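Long-range contacts in sulfate adenylyltransferase, adenylylsulfate kinase (Thiobacillus denitrificans, PDB 3CR8), which catalyses the ATP-dependent phosphorylation of adenosine 5'-phosphosulfate to 3'-phosphoadenylyl sulfate and carries an ATP sulfurylase-like region that lacks sulfurylase activity: residues T12-I17 against A52-T57; A24-A29 against E108-A113; W39-E44 against T85-D90; L45-T50 against L233-P238; F59-Q64 against T116-W121. All blocks are in the same frame, centred on the assembly; numbering follows the deposited sequence.

Contact 1: residues T12-I17 against A52-T57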
# COMPACT_ATOMS: atom_id res chain seq x y z
N THR A 12 -49.33 12.93 -25.97
CA THR A 12 -49.42 11.49 -25.80
C THR A 12 -48.29 10.77 -26.52
O THR A 12 -47.88 11.18 -27.61
CB THR A 12 -50.79 10.94 -26.23
OG1 THR A 12 -50.59 9.87 -27.16
CG2 THR A 12 -51.65 12.04 -26.89
N LEU A 13 -47.79 9.70 -25.90
CA LEU A 13 -46.56 9.03 -26.35
C LEU A 13 -46.74 8.12 -27.57
O LEU A 13 -47.40 7.09 -27.49
CB LEU A 13 -45.99 8.19 -25.20
CG LEU A 13 -44.48 8.16 -24.93
CD1 LEU A 13 -44.08 6.76 -24.54
CD2 LEU A 13 -43.61 8.68 -26.10
N VAL A 14 -46.14 8.48 -28.69
CA VAL A 14 -46.23 7.65 -29.88
C VAL A 14 -45.65 6.25 -29.68
O VAL A 14 -44.70 6.06 -28.92
CB VAL A 14 -45.54 8.29 -31.08
CG1 VAL A 14 -45.58 7.34 -32.26
CG2 VAL A 14 -46.18 9.66 -31.42
N ASN A 15 -46.25 5.27 -30.34
CA ASN A 15 -45.68 3.92 -30.44
C ASN A 15 -46.08 3.27 -31.76
O ASN A 15 -47.20 2.82 -31.95
CB ASN A 15 -46.08 3.04 -29.26
CG ASN A 15 -45.42 1.67 -29.31
OD1 ASN A 15 -44.98 1.23 -30.36
ND2 ASN A 15 -45.34 1.00 -28.17
N LEU A 16 -45.13 3.24 -32.67
CA LEU A 16 -45.34 2.78 -34.03
C LEU A 16 -45.23 1.25 -34.11
O LEU A 16 -45.10 0.69 -35.22
CB LEU A 16 -44.29 3.45 -34.95
CG LEU A 16 -44.80 4.64 -35.75
CD1 LEU A 16 -45.73 5.46 -34.91
CD2 LEU A 16 -43.65 5.45 -36.28
N ILE A 17 -45.28 0.58 -32.97
CA ILE A 17 -45.16 -0.87 -32.98
C ILE A 17 -46.30 -1.57 -32.26
O ILE A 17 -46.29 -1.70 -31.04
CB ILE A 17 -43.84 -1.34 -32.40
CG1 ILE A 17 -42.69 -0.93 -33.31
CG2 ILE A 17 -43.82 -2.83 -32.29
CD1 ILE A 17 -41.32 -1.29 -32.77
N ALA A 52 -39.62 8.84 -29.21
CA ALA A 52 -38.68 9.89 -28.85
C ALA A 52 -39.05 11.21 -29.54
O ALA A 52 -38.62 12.28 -29.11
CB ALA A 52 -37.25 9.47 -29.19
N TYR A 53 -39.84 11.12 -30.61
CA TYR A 53 -40.21 12.27 -31.43
C TYR A 53 -41.70 12.51 -31.45
O TYR A 53 -42.18 13.19 -32.35
CB TYR A 53 -39.77 12.09 -32.88
CG TYR A 53 -38.29 12.00 -33.13
CD1 TYR A 53 -37.40 12.73 -32.38
CD2 TYR A 53 -37.77 11.19 -34.14
CE1 TYR A 53 -36.04 12.64 -32.63
CE2 TYR A 53 -36.42 11.10 -34.38
CZ TYR A 53 -35.57 11.82 -33.62
OH TYR A 53 -34.23 11.76 -33.86
N SER A 54 -42.43 11.94 -30.50
CA SER A 54 -43.85 12.21 -30.34
C SER A 54 -44.01 13.70 -30.42
O SER A 54 -43.26 14.41 -29.79
CB SER A 54 -44.31 11.74 -28.98
OG SER A 54 -43.93 10.39 -28.76
N PRO A 55 -44.98 14.18 -31.19
CA PRO A 55 -46.10 13.49 -31.82
C PRO A 55 -45.82 12.80 -33.17
O PRO A 55 -46.71 12.09 -33.66
CB PRO A 55 -47.10 14.64 -31.98
CG PRO A 55 -46.26 15.80 -32.33
CD PRO A 55 -44.93 15.60 -31.61
N LEU A 56 -44.64 13.02 -33.75
CA LEU A 56 -44.32 12.45 -35.06
C LEU A 56 -44.62 10.95 -35.16
O LEU A 56 -44.47 10.17 -34.20
CB LEU A 56 -42.87 12.72 -35.47
CG LEU A 56 -42.39 14.16 -35.63
CD1 LEU A 56 -41.39 14.19 -36.78
CD2 LEU A 56 -43.52 15.14 -35.87
N THR A 57 -45.04 10.55 -36.36
CA THR A 57 -45.57 9.21 -36.55
C THR A 57 -45.23 8.70 -37.95
O THR A 57 -45.74 7.66 -38.36
CB THR A 57 -47.10 9.19 -36.26
OG1 THR A 57 -47.50 7.85 -36.01
CG2 THR A 57 -47.90 9.77 -37.41
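Neither 12-17 nor 52-57 is regular helix or strand; the two loops run past each other and come closest at V14 and S54, whose CA atoms lie 5.2 Å apart. Both belong to the PUA-like domain, where 12-17 leads toward helix 22-30, while the loop 52-57 links helix 39-50 to strand 58-59. The polar link is one bond: the N-H of V14 points at S54 OG with an N-to-O distance of 2.9 Å and an angle at the hydrogen of 154°. The same hydroxyl donates to the carbonyl of G51, so S54 OG both accepts from the opposite loop and ties back to its own. Its torsion, anti to the carbonyl carbon and beside the backbone N (chi1 -52°), turns it toward V14.

Just after S54 the chain passes through a cis peptide bond to P55, and the backbone beyond it curls around the V14 side chain. V14 CG2 rests against the carbonyl oxygens of P55 and L56, each 3.3 Å away, while CG1 lies by L56 O. An Asx turn, N15 OD1 accepting from I17 N, bends the chain after V14. L16 is bonded through its backbone to M49 and G135. Its side chain crosses that of T57 at about a right angle, the CD1 methyl of L16 lying 3.2 Å from T57 OG1.

Contact 2: residues A24-A29 against E108-A113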
# COMPACT_ATOMS: atom_id res chain seq x y z
N ALA A 24 -48.79 -9.90 -39.57
CA ALA A 24 -49.27 -9.37 -40.83
C ALA A 24 -48.20 -8.54 -41.55
O ALA A 24 -48.09 -8.60 -42.77
CB ALA A 24 -50.53 -8.56 -40.61
N LEU A 25 -47.41 -7.77 -40.81
CA LEU A 25 -46.38 -6.92 -41.42
C LEU A 25 -45.19 -7.73 -41.92
O LEU A 25 -44.74 -7.54 -43.04
CB LEU A 25 -45.91 -5.83 -40.46
CG LEU A 25 -46.95 -4.76 -40.09
CD1 LEU A 25 -46.48 -3.92 -38.91
CD2 LEU A 25 -47.29 -3.90 -41.29
N LYS A 26 -44.68 -8.62 -41.08
CA LYS A 26 -43.60 -9.51 -41.51
C LYS A 26 -44.01 -10.34 -42.73
O LYS A 26 -43.18 -10.69 -43.55
CB LYS A 26 -43.11 -10.39 -40.35
CG LYS A 26 -42.27 -9.62 -39.32
CD LYS A 26 -41.69 -10.48 -38.20
CE LYS A 26 -40.69 -9.65 -37.37
NZ LYS A 26 -40.19 -10.32 -36.14
N HIS A 27 -45.31 -10.65 -42.87
CA HIS A 27 -45.78 -11.36 -44.06
C HIS A 27 -45.82 -10.44 -45.30
O HIS A 27 -45.20 -10.74 -46.32
CB HIS A 27 -47.12 -12.08 -43.84
CG HIS A 27 -47.59 -12.84 -45.04
ND1 HIS A 27 -46.98 -14.01 -45.46
CD2 HIS A 27 -48.55 -12.57 -45.95
CE1 HIS A 27 -47.56 -14.43 -46.56
NE2 HIS A 27 -48.52 -13.58 -46.88
N GLU A 28 -46.55 -9.31 -45.19
CA GLU A 28 -46.72 -8.38 -46.32
C GLU A 28 -45.40 -7.96 -46.92
O GLU A 28 -45.25 -7.89 -48.13
CB GLU A 28 -47.49 -7.11 -45.94
CG GLU A 28 -47.50 -6.06 -47.05
CD GLU A 28 -48.27 -4.82 -46.67
OE1 GLU A 28 -48.83 -4.77 -45.55
OE2 GLU A 28 -48.32 -3.90 -47.51
N ALA A 29 -44.44 -7.69 -46.05
CA ALA A 29 -43.12 -7.24 -46.45
C ALA A 29 -42.45 -8.13 -47.50
O ALA A 29 -41.96 -7.65 -48.49
CB ALA A 29 -42.24 -7.12 -45.23
N GLU A 108 -28.66 -6.06 -42.43
CA GLU A 108 -28.56 -7.48 -42.70
C GLU A 108 -29.92 -8.04 -43.15
O GLU A 108 -30.22 -9.23 -42.94
CB GLU A 108 -28.03 -8.23 -41.46
CG GLU A 108 -26.89 -7.55 -40.70
CD GLU A 108 -25.63 -7.30 -41.54
OE1 GLU A 108 -25.41 -8.03 -42.54
OE2 GLU A 108 -24.85 -6.38 -41.20
N GLY A 109 -30.76 -7.18 -43.75
CA GLY A 109 -32.05 -7.60 -44.28
C GLY A 109 -33.09 -7.99 -43.25
O GLY A 109 -34.14 -8.54 -43.61
N TYR A 110 -32.81 -7.72 -41.98
CA TYR A 110 -33.78 -7.92 -40.91
C TYR A 110 -34.86 -6.83 -40.99
O TYR A 110 -34.57 -5.65 -41.06
CB TYR A 110 -33.10 -7.93 -39.55
CG TYR A 110 -34.01 -8.17 -38.36
CD1 TYR A 110 -34.37 -9.44 -37.97
CD2 TYR A 110 -34.48 -7.11 -37.60
CE1 TYR A 110 -35.20 -9.65 -36.87
CE2 TYR A 110 -35.31 -7.31 -36.50
CZ TYR A 110 -35.66 -8.58 -36.14
OH TYR A 110 -36.49 -8.76 -35.04
N MET A 111 -36.11 -7.25 -40.98
CA MET A 111 -37.20 -6.35 -41.26
C MET A 111 -37.64 -5.59 -40.02
O MET A 111 -37.81 -6.20 -38.95
CB MET A 111 -38.36 -7.14 -41.86
CG MET A 111 -39.71 -6.85 -41.29
SD MET A 111 -40.48 -5.54 -42.17
CE MET A 111 -41.99 -5.45 -41.21
N LEU A 112 -37.83 -4.28 -40.18
CA LEU A 112 -38.15 -3.35 -39.08
C LEU A 112 -39.55 -2.73 -39.16
O LEU A 112 -40.27 -2.62 -38.16
CB LEU A 112 -37.13 -2.21 -39.03
CG LEU A 112 -35.66 -2.58 -38.92
CD1 LEU A 112 -34.76 -1.40 -39.24
CD2 LEU A 112 -35.39 -3.10 -37.55
N ALA A 113 -39.92 -2.28 -40.34
CA ALA A 113 -41.17 -1.57 -40.49
C ALA A 113 -41.51 -1.44 -41.95
O ALA A 113 -40.62 -1.56 -42.80
CB ALA A 113 -41.05 -0.18 -39.85
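M111 carries this contact, its side chain reaching from the strand onto the helix between L25 and A29. Its methyl, CE, settles beside L25, 3.9 Å from L25 O and 4.0 Å from L25 CB. One atom back, M111 SD lies 3.9 Å from A29 CB, so a single bent thioether spans one helical turn. The bend at chi2 (89°) sets SD by A29, and the extended last torsion carries CE on to L25. Alongside, the aliphatic part of K26 passes M111, with CG of each residue 4.3 Å apart. K26 is extended beyond CG and its tip approaches Y110, where NZ and OH remain 4.2 Å from each other; the two side chains cross obliquely.

In the PUA-like domain this is a helix laid across a sheet: the axes of helix 24-29 and strand 111-113 approach to 9.4 Å, with 111° between their directions. Directly after M111 the strand contains a classic beta bulge, L112 and A113 both facing L104 on strand 101-105. On the helix, E28 forms a salt bridge to R101, anchoring it to strand 101-105. At the turn that joins this strand to strand 111-117, E108 makes a long, weak ion pair with R387 of a neighbouring subunit.

Contact 3: residues W39-E44 against T85-D90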
# COMPACT_ATOMS: atom_id res chain seq x y z
N TRP A 39 -26.60 2.59 -40.52
CA TRP A 39 -26.79 2.57 -39.08
C TRP A 39 -27.45 3.82 -38.49
O TRP A 39 -28.25 3.71 -37.56
CB TRP A 39 -25.50 2.22 -38.34
CG TRP A 39 -24.45 3.27 -38.30
CD1 TRP A 39 -23.31 3.32 -39.04
CD2 TRP A 39 -24.40 4.40 -37.42
NE1 TRP A 39 -22.56 4.43 -38.70
CE2 TRP A 39 -23.21 5.11 -37.71
CE3 TRP A 39 -25.25 4.90 -36.43
CZ2 TRP A 39 -22.87 6.28 -37.05
CZ3 TRP A 39 -24.89 6.05 -35.78
CH2 TRP A 39 -23.72 6.73 -36.09
N GLN A 40 -27.13 5.00 -39.02
CA GLN A 40 -27.75 6.23 -38.52
C GLN A 40 -29.24 6.41 -38.85
O GLN A 40 -29.99 6.99 -38.04
CB GLN A 40 -26.98 7.45 -38.97
CG GLN A 40 -26.36 7.31 -40.27
CD GLN A 40 -24.88 7.14 -40.12
OE1 GLN A 40 -24.23 7.91 -39.39
NE2 GLN A 40 -24.32 6.15 -40.81
N GLN A 41 -29.67 5.94 -40.02
CA GLN A 41 -31.10 5.99 -40.34
C GLN A 41 -31.92 5.04 -39.44
O GLN A 41 -33.05 5.37 -39.05
CB GLN A 41 -31.34 5.66 -41.81
CG GLN A 41 -30.59 6.53 -42.79
CD GLN A 41 -30.71 8.00 -42.46
OE1 GLN A 41 -31.79 8.58 -42.50
NE2 GLN A 41 -29.58 8.60 -42.13
N GLN A 42 -31.36 3.87 -39.14
CA GLN A 42 -32.02 2.94 -38.22
C GLN A 42 -32.19 3.61 -36.87
O GLN A 42 -33.07 3.25 -36.09
CB GLN A 42 -31.22 1.65 -38.02
CG GLN A 42 -30.73 0.99 -39.27
CD GLN A 42 -29.91 -0.24 -38.94
OE1 GLN A 42 -30.06 -0.81 -37.86
NE2 GLN A 42 -29.03 -0.65 -39.86
N CYS A 43 -31.34 4.58 -36.59
CA CYS A 43 -31.40 5.26 -35.31
C CYS A 43 -32.58 6.18 -35.40
O CYS A 43 -33.47 6.15 -34.56
CB CYS A 43 -30.14 6.06 -35.06
SG CYS A 43 -28.79 5.11 -34.45
N GLU A 44 -32.58 6.99 -36.44
CA GLU A 44 -33.70 7.87 -36.72
C GLU A 44 -35.02 7.05 -36.71
O GLU A 44 -36.01 7.44 -36.07
CB GLU A 44 -33.49 8.55 -38.08
CG GLU A 44 -33.95 9.97 -38.17
CD GLU A 44 -33.44 10.81 -37.01
OE1 GLU A 44 -33.92 10.63 -35.87
OE2 GLU A 44 -32.57 11.68 -37.23
N THR A 85 -36.25 13.01 -41.21
CA THR A 85 -36.33 12.46 -42.55
C THR A 85 -35.45 11.22 -42.70
O THR A 85 -34.40 11.10 -42.02
CB THR A 85 -36.00 13.54 -43.60
OG1 THR A 85 -36.43 13.10 -44.89
CG2 THR A 85 -34.53 13.83 -43.61
N LEU A 86 -35.88 10.30 -43.58
CA LEU A 86 -35.22 9.03 -43.85
C LEU A 86 -34.46 9.10 -45.18
O LEU A 86 -35.03 9.50 -46.18
CB LEU A 86 -36.26 7.93 -43.85
CG LEU A 86 -35.91 6.46 -43.68
CD1 LEU A 86 -35.55 5.88 -45.04
CD2 LEU A 86 -34.81 6.26 -42.64
N THR A 87 -33.19 8.70 -45.18
CA THR A 87 -32.38 8.73 -46.39
C THR A 87 -31.90 7.33 -46.76
O THR A 87 -32.17 6.36 -46.05
CB THR A 87 -31.16 9.66 -46.23
OG1 THR A 87 -30.34 9.19 -45.15
CG2 THR A 87 -31.61 11.08 -45.94
N SER A 88 -31.18 7.24 -47.87
CA SER A 88 -30.65 5.96 -48.34
C SER A 88 -29.86 6.55 -49.50
O SER A 88 -30.11 7.67 -49.93
CB SER A 88 -31.74 4.89 -48.30
OG SER A 88 -31.25 3.64 -48.76
N ARG A 89 -28.91 5.77 -50.02
CA ARG A 89 -28.09 6.21 -51.14
C ARG A 89 -28.23 4.93 -51.95
O ARG A 89 -27.23 4.29 -52.29
CB ARG A 89 -26.61 6.55 -50.94
CG ARG A 89 -25.83 5.52 -50.14
CD ARG A 89 -26.41 5.35 -48.75
NE ARG A 89 -25.68 4.36 -47.96
CZ ARG A 89 -24.63 3.69 -48.41
NH1 ARG A 89 -24.18 3.89 -49.64
NH2 ARG A 89 -24.02 2.80 -47.63
N ASP A 90 -29.47 4.56 -52.25
CA ASP A 90 -29.74 3.35 -53.02
C ASP A 90 -30.39 3.68 -54.35
O ASP A 90 -31.49 4.25 -54.39
CB ASP A 90 -30.63 2.40 -52.22
CG ASP A 90 -30.94 1.12 -52.98
OD1 ASP A 90 -30.47 0.98 -54.12
OD2 ASP A 90 -31.66 0.26 -52.42
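A glutamine-to-backbone hydrogen bond, backed by modest apolar packing, joins the first turns of helix 39-50 to the weakly bonded strand 86-88 near the surface of the PUA-like domain. Q41 leaves the helix with CG anti to the carbonyl carbon (chi1 -56°) and bends again at chi2, so that the two side chains, Q41 and T87, cross at about a right angle. Q41 OE1 accepts the N-H of T87, at 3.0 Å between N and O. The donor stands 52° out of the carbonyl plane rather than on a lone pair. L86 and S88 bond through their backbones to L129 and W127 of strand 126-135, whereas T87 N is taken by Q41.

Below the amide, Q41 CB packs on the L86 methyl CD2, 3.6 Å away. One turn on, E44 CG lies 4.0 Å from T85 O, and its carboxylate OE1 bonds to Y53 OH. The arrangement is a helix-on-sheet packing in which a helix side chain accepts a strand N-H of the mixed sheet.

Contact 4: residues L45-T50 against L233-P238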
# COMPACT_ATOMS: atom_id res chain seq x y z
N LEU A 45 -35.02 5.92 -37.41
CA LEU A 45 -36.19 5.06 -37.42
C LEU A 45 -36.56 4.63 -36.02
O LEU A 45 -37.69 4.79 -35.61
CB LEU A 45 -35.99 3.84 -38.32
CG LEU A 45 -37.17 2.84 -38.30
CD1 LEU A 45 -38.40 3.53 -38.75
CD2 LEU A 45 -36.92 1.60 -39.13
N GLU A 46 -35.60 4.09 -35.29
CA GLU A 46 -35.85 3.65 -33.92
C GLU A 46 -36.37 4.79 -33.01
O GLU A 46 -37.30 4.63 -32.21
CB GLU A 46 -34.59 3.07 -33.34
CG GLU A 46 -34.77 2.48 -31.99
CD GLU A 46 -33.48 1.93 -31.45
OE1 GLU A 46 -32.49 1.89 -32.21
OE2 GLU A 46 -33.45 1.56 -30.25
N MET A 47 -35.75 5.95 -33.14
CA MET A 47 -36.23 7.11 -32.42
C MET A 47 -37.70 7.38 -32.76
O MET A 47 -38.53 7.63 -31.88
CB MET A 47 -35.38 8.35 -32.73
CG MET A 47 -33.96 8.31 -32.19
SD MET A 47 -33.85 8.84 -30.48
CE MET A 47 -34.57 7.43 -29.65
N LEU A 48 -38.02 7.32 -34.05
CA LEU A 48 -39.37 7.67 -34.47
C LEU A 48 -40.32 6.56 -34.06
O LEU A 48 -41.37 6.78 -33.46
CB LEU A 48 -39.42 7.88 -35.97
CG LEU A 48 -40.85 8.04 -36.47
CD1 LEU A 48 -41.23 9.50 -36.37
CD2 LEU A 48 -40.95 7.52 -37.89
N MET A 49 -39.91 5.34 -34.35
CA MET A 49 -40.74 4.17 -34.11
C MET A 49 -41.12 4.10 -32.64
O MET A 49 -42.05 3.42 -32.27
CB MET A 49 -39.98 2.91 -34.51
CG MET A 49 -40.84 1.82 -35.01
SD MET A 49 -39.98 0.98 -36.29
CE MET A 49 -38.37 0.71 -35.55
N THR A 50 -40.39 4.82 -31.81
CA THR A 50 -40.35 4.49 -30.40
C THR A 50 -40.89 5.61 -29.51
O THR A 50 -41.09 5.43 -28.32
CB THR A 50 -38.92 4.06 -30.00
OG1 THR A 50 -38.98 2.77 -29.38
CG2 THR A 50 -38.25 5.07 -29.07
N LEU A 233 -29.30 4.44 -21.98
CA LEU A 233 -28.72 4.79 -23.29
C LEU A 233 -29.74 5.46 -24.18
O LEU A 233 -30.93 5.15 -24.15
CB LEU A 233 -28.12 3.57 -23.98
CG LEU A 233 -27.18 2.83 -23.02
CD1 LEU A 233 -26.71 1.53 -23.62
CD2 LEU A 233 -26.00 3.72 -22.67
N LEU A 234 -29.25 6.40 -24.97
CA LEU A 234 -30.04 7.19 -25.90
C LEU A 234 -29.59 6.86 -27.32
O LEU A 234 -28.57 7.36 -27.79
CB LEU A 234 -29.78 8.67 -25.63
CG LEU A 234 -30.67 9.76 -26.23
CD1 LEU A 234 -29.76 10.79 -26.78
CD2 LEU A 234 -31.54 9.23 -27.33
N PRO A 235 -30.38 6.04 -28.03
CA PRO A 235 -29.97 5.47 -29.31
C PRO A 235 -30.10 6.50 -30.41
O PRO A 235 -31.20 6.73 -30.87
CB PRO A 235 -31.01 4.36 -29.55
CG PRO A 235 -31.96 4.40 -28.36
CD PRO A 235 -31.78 5.74 -27.73
N ALA A 236 -28.99 7.10 -30.82
CA ALA A 236 -29.01 8.17 -31.79
C ALA A 236 -27.58 8.58 -32.04
O ALA A 236 -26.69 8.26 -31.24
CB ALA A 236 -29.90 9.27 -31.32
N PRO A 237 -27.33 9.33 -33.12
CA PRO A 237 -25.94 9.78 -33.17
C PRO A 237 -26.04 11.09 -32.41
O PRO A 237 -27.14 11.65 -32.35
CB PRO A 237 -25.68 10.06 -34.66
CG PRO A 237 -27.02 9.71 -35.41
CD PRO A 237 -28.07 9.55 -34.35
N PRO A 238 -24.93 11.56 -31.80
CA PRO A 238 -24.92 12.98 -31.41
C PRO A 238 -25.22 13.86 -32.64
O PRO A 238 -24.78 13.55 -33.76
CB PRO A 238 -23.48 13.20 -30.93
CG PRO A 238 -23.01 11.85 -30.50
CD PRO A 238 -23.73 10.84 -31.36
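M47 leaves helix 39-50 with CG anti to the carbonyl carbon (chi1 -68°), and from CB outward nearly every atom meets the loop 233-238 or its surroundings. CB itself lies against the ring of Y53. At CG the chain comes up to the carbonyl oxygen of P235, 3.4 Å away, and there it bends (chi2 -84°). The sulfur is the hub: M47 SD stands 3.4 Å from P235 O, and it also faces two apolar groups, with L234 CD2 at 3.9 Å and A236 CB at 4.1 Å. A second bend, at chi3 (73°), sends the methyl back over the proline, so that M47 CE rests 3.8 Å from P235 CD. L234 crosses the methionine at about a right angle, P235 obliquely.

On the preceding position E46 runs out straight, CG anti to the backbone N, and touches the other part of the same proline ring, its OE2 lying 3.7 Å from P235 CG. The carboxylate is held elsewhere, OE1 bonding to H141 NE2. P235 is thus covered by two consecutive helix residues.

The buried contact joins the PUA-like domain to the ATP sulfurylase-like domain. Backbone bonds of L234 to V200 and of A236 to G201 fix the loop, which follows strand 229-231, an outer strand of the parallel sheet, while L45 and L48 of the helix pack on V133 of strand 126-135.

Contact 5: residues F59-Q64 against T116-W121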
# COMPACT_ATOMS: atom_id res chain seq x y z
N PHE A 59 -41.93 9.77 -41.32
CA PHE A 59 -40.92 10.69 -41.81
C PHE A 59 -41.55 11.82 -42.60
O PHE A 59 -42.46 11.60 -43.41
CB PHE A 59 -39.87 9.97 -42.66
CG PHE A 59 -39.09 8.97 -41.89
CD1 PHE A 59 -39.34 7.63 -42.03
CD2 PHE A 59 -38.12 9.37 -41.00
CE1 PHE A 59 -38.63 6.70 -41.30
CE2 PHE A 59 -37.40 8.45 -40.27
CZ PHE A 59 -37.65 7.12 -40.41
N MET A 60 -41.07 13.04 -42.35
CA MET A 60 -41.60 14.25 -42.98
C MET A 60 -41.44 14.28 -44.48
O MET A 60 -40.60 13.60 -45.07
CB MET A 60 -40.95 15.49 -42.41
CG MET A 60 -41.46 15.87 -41.06
SD MET A 60 -40.47 17.20 -40.33
CE MET A 60 -41.25 17.27 -38.72
N THR A 61 -42.24 15.15 -45.06
CA THR A 61 -42.43 15.20 -46.49
C THR A 61 -41.82 16.48 -46.95
O THR A 61 -41.80 17.42 -46.19
CB THR A 61 -43.92 15.25 -46.80
OG1 THR A 61 -44.24 14.24 -47.77
CG2 THR A 61 -44.32 16.63 -47.28
N ARG A 62 -41.33 16.53 -48.18
CA ARG A 62 -40.51 17.64 -48.64
C ARG A 62 -41.11 19.00 -48.27
O ARG A 62 -40.41 19.96 -47.95
CB ARG A 62 -40.22 17.57 -50.14
CG ARG A 62 -38.77 17.91 -50.48
CD ARG A 62 -38.66 18.74 -51.74
NE ARG A 62 -39.07 20.12 -51.52
CZ ARG A 62 -38.25 21.10 -51.14
NH1 ARG A 62 -36.95 20.85 -50.94
NH2 ARG A 62 -38.71 22.33 -50.96
N ALA A 63 -42.42 19.07 -48.29
CA ALA A 63 -43.15 20.28 -47.93
C ALA A 63 -43.04 20.55 -46.43
O ALA A 63 -42.70 21.66 -46.01
CB ALA A 63 -44.61 20.14 -48.32
N GLN A 64 -43.36 19.52 -45.64
CA GLN A 64 -43.22 19.57 -44.18
C GLN A 64 -41.78 19.88 -43.76
O GLN A 64 -41.56 20.65 -42.84
CB GLN A 64 -43.65 18.24 -43.57
CG GLN A 64 -44.74 17.53 -44.38
CD GLN A 64 -45.45 16.45 -43.62
OE1 GLN A 64 -45.19 15.26 -43.80
NE2 GLN A 64 -46.35 16.86 -42.75
N THR A 116 -45.09 3.71 -45.72
CA THR A 116 -46.09 3.97 -46.74
C THR A 116 -45.72 5.32 -47.39
O THR A 116 -45.91 6.37 -46.79
CB THR A 116 -47.51 3.98 -46.10
OG1 THR A 116 -47.63 2.90 -45.15
CG2 THR A 116 -48.61 3.84 -47.14
N LEU A 117 -45.18 5.29 -48.61
CA LEU A 117 -44.61 6.49 -49.24
C LEU A 117 -45.56 7.70 -49.43
O LEU A 117 -46.55 7.61 -50.15
CB LEU A 117 -43.96 6.12 -50.57
CG LEU A 117 -42.70 5.28 -50.41
CD1 LEU A 117 -41.94 5.05 -51.72
CD2 LEU A 117 -41.80 5.94 -49.42
N SER A 118 -45.24 8.82 -48.78
CA SER A 118 -45.89 10.13 -49.02
C SER A 118 -45.21 10.90 -50.15
O SER A 118 -45.88 11.48 -50.99
CB SER A 118 -45.76 11.03 -47.80
OG SER A 118 -46.68 10.72 -46.78
N ASP A 119 -43.88 10.92 -50.13
CA ASP A 119 -43.10 11.75 -51.03
C ASP A 119 -41.75 11.09 -51.24
O ASP A 119 -41.25 10.42 -50.34
CB ASP A 119 -42.92 13.13 -50.42
CG ASP A 119 -42.45 14.17 -51.41
OD1 ASP A 119 -42.00 13.80 -52.53
OD2 ASP A 119 -42.54 15.37 -51.06
N VAL A 120 -41.16 11.26 -52.42
CA VAL A 120 -39.84 10.72 -52.71
C VAL A 120 -39.08 11.69 -53.60
O VAL A 120 -39.57 12.07 -54.66
CB VAL A 120 -39.91 9.40 -53.47
CG1 VAL A 120 -38.50 8.94 -53.83
CG2 VAL A 120 -40.67 8.34 -52.67
N TRP A 121 -37.94 12.13 -53.13
CA TRP A 121 -37.18 13.12 -53.83
C TRP A 121 -35.71 12.98 -53.56
O TRP A 121 -35.32 12.21 -52.72
CB TRP A 121 -37.65 14.51 -53.45
CG TRP A 121 -37.28 14.98 -52.09
CD1 TRP A 121 -36.31 15.85 -51.78
CD2 TRP A 121 -37.93 14.66 -50.86
NE1 TRP A 121 -36.29 16.09 -50.45
CE2 TRP A 121 -37.28 15.36 -49.87
CE3 TRP A 121 -38.98 13.84 -50.52
CZ2 TRP A 121 -37.66 15.27 -48.56
CZ3 TRP A 121 -39.34 13.76 -49.24
CH2 TRP A 121 -38.69 14.47 -48.27
O HOH W 1 -44.35 17.41 -50.60
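Within the PUA-like domain, the start of helix 62-71 docks on the corner at S118, where the chain passes from strand 111-117 into strand 119-123. The polar contacts gather at the helix N terminus. T61 occupies the N-cap position but makes no capping bond with its side chain. Instead D119, with CG anti to the backbone N (chi1 -165°), accepts a weak hydrogen bond from R62 N at 3.3 Å to OD2. A water donates to D119 OD2 at 2.8 Å and weakly accepts from A63 N. A negative charge here would probably suit the positive end of the helix dipole.

Aromatic contacts come next. The W121 indole lies beneath R62, whose CG sits over the face of the five-membered ring as a CH-pi contact. R62 then bends at chi2 and chi3, and its guanidinium plane stands 80° from that of the indole. Its CZ is 5.8 Å from the ring centroid, a long cation-pi pairing and at most a weak attraction. The edge of W121 meets M60 O in plane, 3.8 Å from CH2, and the ring of H128 meets the indole, the planes about 30° apart.

The remaining contacts are van der Waals: T61 OG1 touches S118 CB, and also D119 CB at 3.2 Å.

How the contacts relate
Helix 39-50 is the common element: contact 3 uses its first half and contact 4 its second, their centres about 11 Å apart, with C43 packing on A236. Contact 1 has its centre about 12 Å from that of contact 4, where L16 N and M49 O are 3.1 Å apart. F59 of contact 5 packs on L45 and L48 and on T85. On the sheet, contacts 2 and 5 share strand 111-117 although their centres lie about 21 Å apart, and L112 and A113 pack on L45 and M49. Contact 4 has one segment in the sulfurylase-like domain, which contact 1 also touches through helix 244-256; all lie away from the predicted ATP-binding P-loop.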